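Local structure of glycosylation Associate Protein 3 (Streptococcus agalactiae serotype V, 6OYC) at residues Lys223-Ala237 / Ile247-Leu261. The protein probably acts within the Gap123 complex of the accessory Sec system, assisting glycosylation and secretion, perhaps through sugar binding. Sequence-based numbering, arbitrary orientation.
Sequences KINVIAYGTQGNFAA and ITAYINDCFAPFGIL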
loop_
_atom_site.group_PDB
_atom_site.type_symbol
_atom_site.label_atom_id
_atom_site.label_comp_id
_atom_site.label_asym_id
_atom_site.label_seq_id
_atom_site.Cartn_x
_atom_site.Cartn_y
_atom_site.Cartn_z
ATOM N N LYS C 223 27.876 -11.995 1.555
ATOM C CA LYS C 223 27.450 -10.610 1.697
ATOM C C LYS C 223 25.990 -10.499 1.276
ATOM O O LYS C 223 25.612 -10.964 0.193
ATOM C CB LYS C 223 28.315 -9.673 0.853
ATOM C CG LYS C 223 27.921 -8.195 0.967
ATOM C CD LYS C 223 27.787 -7.769 2.436
ATOM C CE LYS C 223 27.365 -6.312 2.598
ATOM N NZ LYS C 223 27.309 -5.958 4.054
ATOM N N ILE C 224 25.170 -9.913 2.143
ATOM C CA ILE C 224 23.772 -9.639 1.840
ATOM C C ILE C 224 23.596 -8.132 1.710
ATOM O O ILE C 224 23.933 -7.370 2.626
ATOM C CB ILE C 224 22.834 -10.215 2.907
ATOM C CG1 ILE C 224 23.027 -11.729 3.014
ATOM C CG2 ILE C 224 21.363 -9.879 2.575
ATOM C CD1 ILE C 224 22.067 -12.394 3.992
ATOM N N ASN C 225 23.090 -7.705 0.563
ATOM C CA ASN C 225 22.634 -6.342 0.353
ATOM C C ASN C 225 21.114 -6.351 0.255
ATOM O O ASN C 225 20.535 -7.180 -0.460
ATOM C CB ASN C 225 23.249 -5.742 -0.908
ATOM C CG ASN C 225 24.755 -5.751 -0.877
ATOM O OD1 ASN C 225 25.373 -5.064 -0.066
ATOM N ND2 ASN C 225 25.360 -6.516 -1.780
ATOM N N VAL C 226 20.470 -5.458 0.992
ATOM C CA VAL C 226 19.022 -5.302 0.941
ATOM C C VAL C 226 18.742 -3.977 0.240
ATOM O O VAL C 226 19.098 -2.907 0.752
ATOM C CB VAL C 226 18.398 -5.365 2.340
ATOM C CG1 VAL C 226 16.902 -5.167 2.258
ATOM C CG2 VAL C 226 18.719 -6.717 2.990
ATOM N N ILE C 227 18.155 -4.067 -0.962
ATOM C CA ILE C 227 17.865 -2.930 -1.835
ATOM C C ILE C 227 16.369 -2.637 -1.811
ATOM O O ILE C 227 15.542 -3.556 -1.909
ATOM C CB ILE C 227 18.315 -3.211 -3.280
ATOM C CG1 ILE C 227 19.798 -3.582 -3.327
ATOM C CG2 ILE C 227 18.004 -2.027 -4.191
ATOM C CD1 ILE C 227 20.052 -4.865 -4.075
ATOM N N ALA C 228 16.021 -1.351 -1.725
ATOM C CA ALA C 228 14.632 -0.918 -1.821
ATOM C C ALA C 228 14.530 0.372 -2.628
ATOM O O ALA C 228 15.513 1.090 -2.819
ATOM C CB ALA C 228 14.018 -0.717 -0.442
ATOM N N TYR C 229 13.307 0.660 -3.093
ATOM C CA TYR C 229 13.015 1.814 -3.940
ATOM C C TYR C 229 11.757 2.593 -3.549
ATOM O O TYR C 229 11.516 3.656 -4.132
ATOM C CB TYR C 229 12.855 1.367 -5.399
ATOM C CG TYR C 229 11.714 0.409 -5.566
ATOM C CD1 TYR C 229 11.902 -0.962 -5.386
ATOM C CD2 TYR C 229 10.434 0.867 -5.874
ATOM C CE1 TYR C 229 10.857 -1.843 -5.525
ATOM C CE2 TYR C 229 9.382 -0.011 -6.009
ATOM C CZ TYR C 229 9.599 -1.366 -5.837
ATOM O OH TYR C 229 8.547 -2.249 -5.966
ATOM N N GLY C 230 10.929 2.080 -2.628
ATOM C CA GLY C 230 9.708 2.745 -2.222
ATOM C C GLY C 230 9.647 2.854 -0.708
ATOM O O GLY C 230 10.533 2.376 -0.000
ATOM N N THR C 231 8.554 3.458 -0.228
ATOM C CA THR C 231 8.523 3.936 1.151
ATOM C C THR C 231 8.604 2.782 2.152
ATOM O O THR C 231 9.371 2.847 3.121
ATOM C CB THR C 231 7.272 4.802 1.392
ATOM O OG1 THR C 231 6.090 4.046 1.126
ATOM C CG2 THR C 231 7.266 6.022 0.475
ATOM N N GLN C 232 7.837 1.710 1.939
ATOM C CA GLN C 232 7.846 0.627 2.920
ATOM C C GLN C 232 9.116 -0.218 2.825
ATOM O O GLN C 232 9.634 -0.676 3.852
ATOM C CB GLN C 232 6.605 -0.248 2.764
ATOM C CG GLN C 232 5.317 0.386 3.341
ATOM C CD GLN C 232 5.408 0.652 4.836
ATOM O OE1 GLN C 232 5.872 -0.195 5.590
ATOM N NE2 GLN C 232 4.975 1.835 5.269
ATOM N N GLY C 233 9.631 -0.432 1.608
ATOM C CA GLY C 233 10.896 -1.139 1.468
ATOM C C GLY C 233 12.059 -0.365 2.064
ATOM O O GLY C 233 12.907 -0.933 2.756
ATOM N N ASN C 234 12.128 0.939 1.782
ATOM C CA ASN C 234 13.184 1.758 2.370
ATOM C C ASN C 234 13.117 1.700 3.888
ATOM O O ASN C 234 14.146 1.625 4.562
ATOM C CB ASN C 234 13.076 3.213 1.899
ATOM C CG ASN C 234 13.359 3.391 0.417
ATOM O OD1 ASN C 234 14.162 2.680 -0.167
ATOM N ND2 ASN C 234 12.697 4.363 -0.191
ATOM N N PHE C 235 11.905 1.732 4.442
ATOM C CA PHE C 235 11.745 1.659 5.889
ATOM C C PHE C 235 12.186 0.300 6.417
ATOM O O PHE C 235 12.967 0.217 7.371
ATOM C CB PHE C 235 10.291 1.936 6.253
ATOM C CG PHE C 235 10.052 2.136 7.718
ATOM C CD1 PHE C 235 10.882 2.953 8.466
ATOM C CD2 PHE C 235 8.967 1.536 8.339
ATOM C CE1 PHE C 235 10.654 3.143 9.821
ATOM C CE2 PHE C 235 8.723 1.733 9.689
ATOM C CZ PHE C 235 9.577 2.530 10.432
ATOM N N ALA C 236 11.691 -0.779 5.806
ATOM C CA ALA C 236 12.126 -2.116 6.188
ATOM C C ALA C 236 13.640 -2.275 6.061
ATOM O O ALA C 236 14.288 -2.818 6.967
ATOM C CB ALA C 236 11.403 -3.163 5.341
ATOM N N ALA C 237 14.220 -1.806 4.950
ATOM C CA ALA C 237 15.666 -1.923 4.764
ATOM C C ALA C 237 16.431 -1.257 5.902
ATOM O O ALA C 237 17.445 -1.787 6.365
ATOM C CB ALA C 237 16.082 -1.323 3.420
ATOM N N ILE C 247 24.838 -6.817 7.000
ATOM C CA ILE C 247 24.254 -6.516 5.699
ATOM C C ILE C 247 24.398 -5.024 5.397
ATOM O O ILE C 247 24.616 -4.191 6.283
ATOM C CB ILE C 247 22.780 -6.968 5.621
ATOM C CG1 ILE C 247 21.897 -6.071 6.476
ATOM C CG2 ILE C 247 22.622 -8.405 6.092
ATOM C CD1 ILE C 247 20.597 -5.769 5.820
ATOM N N THR C 248 24.305 -4.683 4.118
ATOM C CA THR C 248 24.265 -3.296 3.679
ATOM C C THR C 248 22.888 -3.012 3.098
ATOM O O THR C 248 22.362 -3.802 2.300
ATOM C CB THR C 248 25.348 -2.988 2.641
ATOM O OG1 THR C 248 26.638 -3.244 3.205
ATOM C CG2 THR C 248 25.293 -1.515 2.260
ATOM N N ALA C 249 22.299 -1.905 3.521
ATOM C CA ALA C 249 21.029 -1.446 2.990
ATOM C C ALA C 249 21.291 -0.424 1.896
ATOM O O ALA C 249 22.138 0.460 2.051
ATOM C CB ALA C 249 20.163 -0.827 4.091
ATOM N N TYR C 250 20.560 -0.545 0.793
ATOM C CA TYR C 250 20.563 0.464 -0.264
ATOM C C TYR C 250 19.143 0.995 -0.408
ATOM O O TYR C 250 18.227 0.244 -0.764
ATOM C CB TYR C 250 21.101 -0.116 -1.571
ATOM C CG TYR C 250 22.564 -0.504 -1.441
ATOM C CD1 TYR C 250 22.929 -1.757 -0.957
ATOM C CD2 TYR C 250 23.577 0.398 -1.761
ATOM C CE1 TYR C 250 24.255 -2.109 -0.819
ATOM C CE2 TYR C 250 24.905 0.056 -1.618
ATOM C CZ TYR C 250 25.234 -1.197 -1.149
ATOM O OH TYR C 250 26.549 -1.546 -1.015
ATOM N N ILE C 251 18.962 2.279 -0.093
ATOM C CA ILE C 251 17.670 2.950 -0.172
ATOM C C ILE C 251 17.809 4.198 -1.032
ATOM O O ILE C 251 18.880 4.809 -1.098
ATOM C CB ILE C 251 17.128 3.325 1.225
ATOM C CG1 ILE C 251 18.026 4.380 1.886
ATOM C CG2 ILE C 251 16.980 2.092 2.087
ATOM C CD1 ILE C 251 17.405 5.018 3.087
ATOM N N ASN C 252 16.714 4.583 -1.692
ATOM C CA ASN C 252 16.700 5.781 -2.522
ATOM C C ASN C 252 16.008 6.976 -1.859
ATOM O O ASN C 252 15.677 7.943 -2.553
ATOM C CB ASN C 252 16.055 5.481 -3.880
ATOM C CG ASN C 252 14.591 5.121 -3.766
ATOM O OD1 ASN C 252 14.022 5.107 -2.672
ATOM N ND2 ASN C 252 13.961 4.833 -4.904
ATOM N N ASP C 253 15.757 6.916 -0.545
ATOM C CA ASP C 253 15.281 8.062 0.227
ATOM C C ASP C 253 13.860 8.496 -0.158
ATOM O O ASP C 253 13.493 9.658 0.008
ATOM C CB ASP C 253 16.247 9.251 0.109
ATOM C CG ASP C 253 17.662 8.919 0.604
ATOM O OD1 ASP C 253 17.799 8.246 1.645
ATOM O OD2 ASP C 253 18.640 9.332 -0.048
ATOM N N CYS C 254 13.040 7.591 -0.676
ATOM C CA CYS C 254 11.629 7.875 -0.904
ATOM C C CYS C 254 10.839 7.406 0.311
ATOM O O CYS C 254 10.783 6.200 0.596
ATOM C CB CYS C 254 11.129 7.187 -2.173
ATOM S SG CYS C 254 11.831 7.896 -3.661
ATOM N N PHE C 255 10.229 8.355 1.018
ATOM C CA PHE C 255 9.629 8.092 2.313
ATOM C C PHE C 255 8.295 8.817 2.451
ATOM O O PHE C 255 8.092 9.898 1.894
ATOM C CB PHE C 255 10.563 8.536 3.445
ATOM C CG PHE C 255 11.741 7.619 3.670
ATOM C CD1 PHE C 255 11.547 6.285 4.027
ATOM C CD2 PHE C 255 13.040 8.100 3.556
ATOM C CE1 PHE C 255 12.623 5.452 4.260
ATOM C CE2 PHE C 255 14.128 7.273 3.774
ATOM C CZ PHE C 255 13.925 5.944 4.127
ATOM N N ALA C 256 7.393 8.209 3.202
ATOM C CA ALA C 256 6.280 8.920 3.810
ATOM C C ALA C 256 6.704 9.414 5.180
ATOM O O ALA C 256 7.755 9.022 5.684
ATOM C CB ALA C 256 5.072 7.995 3.905
ATOM N N PRO C 257 5.926 10.291 5.819
ATOM C CA PRO C 257 6.293 10.711 7.175
ATOM C C PRO C 257 6.333 9.511 8.110
ATOM O O PRO C 257 5.699 8.483 7.855
ATOM C CB PRO C 257 5.180 11.693 7.554
ATOM C CG PRO C 257 4.711 12.234 6.242
ATOM C CD PRO C 257 4.769 11.057 5.318
ATOM N N PHE C 258 7.126 9.639 9.182
ATOM C CA PHE C 258 7.364 8.503 10.071
ATOM C C PHE C 258 6.048 7.923 10.582
ATOM O O PHE C 258 5.801 6.715 10.470
ATOM C CB PHE C 258 8.273 8.923 11.235
ATOM C CG PHE C 258 8.518 7.831 12.234
ATOM C CD1 PHE C 258 9.298 6.739 11.907
ATOM C CD2 PHE C 258 7.944 7.886 13.498
ATOM C CE1 PHE C 258 9.522 5.718 12.836
ATOM C CE2 PHE C 258 8.153 6.869 14.425
ATOM C CZ PHE C 258 8.942 5.783 14.088
ATOM N N GLY C 259 5.171 8.782 11.111
ATOM C CA GLY C 259 3.882 8.316 11.585
ATOM C C GLY C 259 3.061 7.620 10.518
ATOM O O GLY C 259 2.283 6.712 10.822
ATOM N N ILE C 260 3.209 8.029 9.260
ATOM C CA ILE C 260 2.457 7.354 8.209
ATOM C C ILE C 260 3.078 5.995 7.898
ATOM O O ILE C 260 2.362 5.018 7.657
ATOM C CB ILE C 260 2.351 8.256 6.965
ATOM C CG1 ILE C 260 1.470 9.473 7.299
ATOM C CG2 ILE C 260 1.856 7.451 5.743
ATOM C CD1 ILE C 260 1.257 10.468 6.171
ATOM N N LEU C 261 4.411 5.897 7.926
ATOM C CA LEU C 261 5.055 4.605 7.695
ATOM C C LEU C 261 4.573 3.557 8.690
ATOM O O LEU C 261 4.352 2.400 8.323
ATOM C CB LEU C 261 6.575 4.750 7.771
ATOM C CG LEU C 261 7.204 5.580 6.654
ATOM C CD1 LEU C 261 8.685 5.820 6.910
ATOM C CD2 LEU C 261 6.960 4.939 5.284
#
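Ile247 packs against Val226 in a beta-alpha-beta unit: CG1 of Ile247 sits between its backbone N and carbonyl carbon (chi1 71°), and this brings CD1 to within 3.5 Å of Val226 CG2. Thr248 pairs with Asn225 in the parallel ladder. Its N donates to Ile224 O and its O accepts from Val226 N, while OG1 receives Lys223 NZ at 2.9 Å; the ammonium group also bonds to Arg246 O. Ala249 turns to the helix side of the sheet, where its CB meets that of Ala237. Tyr250 continues the ladder through Val226 O and Ala228 N, and on the other face, beside Asn225, the edge of its ring receives Asn225 OD1 in plane, 3.2 Å from CE1; the Asn225 amide stands 70° to the ring, and Asn225 ND2 bonds to Asn165 OD1. Ile251 returns to the helix, CG2 on Ala237 CB.

Beyond the last rung, side-chain amides replace the ladder. Asn252 ND2 reaches Tyr229 O at 2.8 Å, and its OD1 takes Asn234 ND2 nearly head-on, the two amide planes 65° apart. The same Asn234 nitrogen gives its other hydrogen to Cys254 O (2.8 Å), which lies within the Asn234 amide plane. Phe255 brings CE1 to 3.3 Å from Asn234 CB, and its ring meets Trp280 edge-to-face. Phe258 CE1 approaches Phe235 CZ; Leu261 lays CB over one face of the Phe235 ring, 4.2 Å from its centroid, and its O accepts Gln232 NE2 on a lone pair.

Where the strands end, buried Asn252 thus gives one N-H and Asn234 both to oxygens of the facing segment, so that Asn234 has its amide rotation fixed and ties the first turn of helix 231-243 to the loop after strand 248-251.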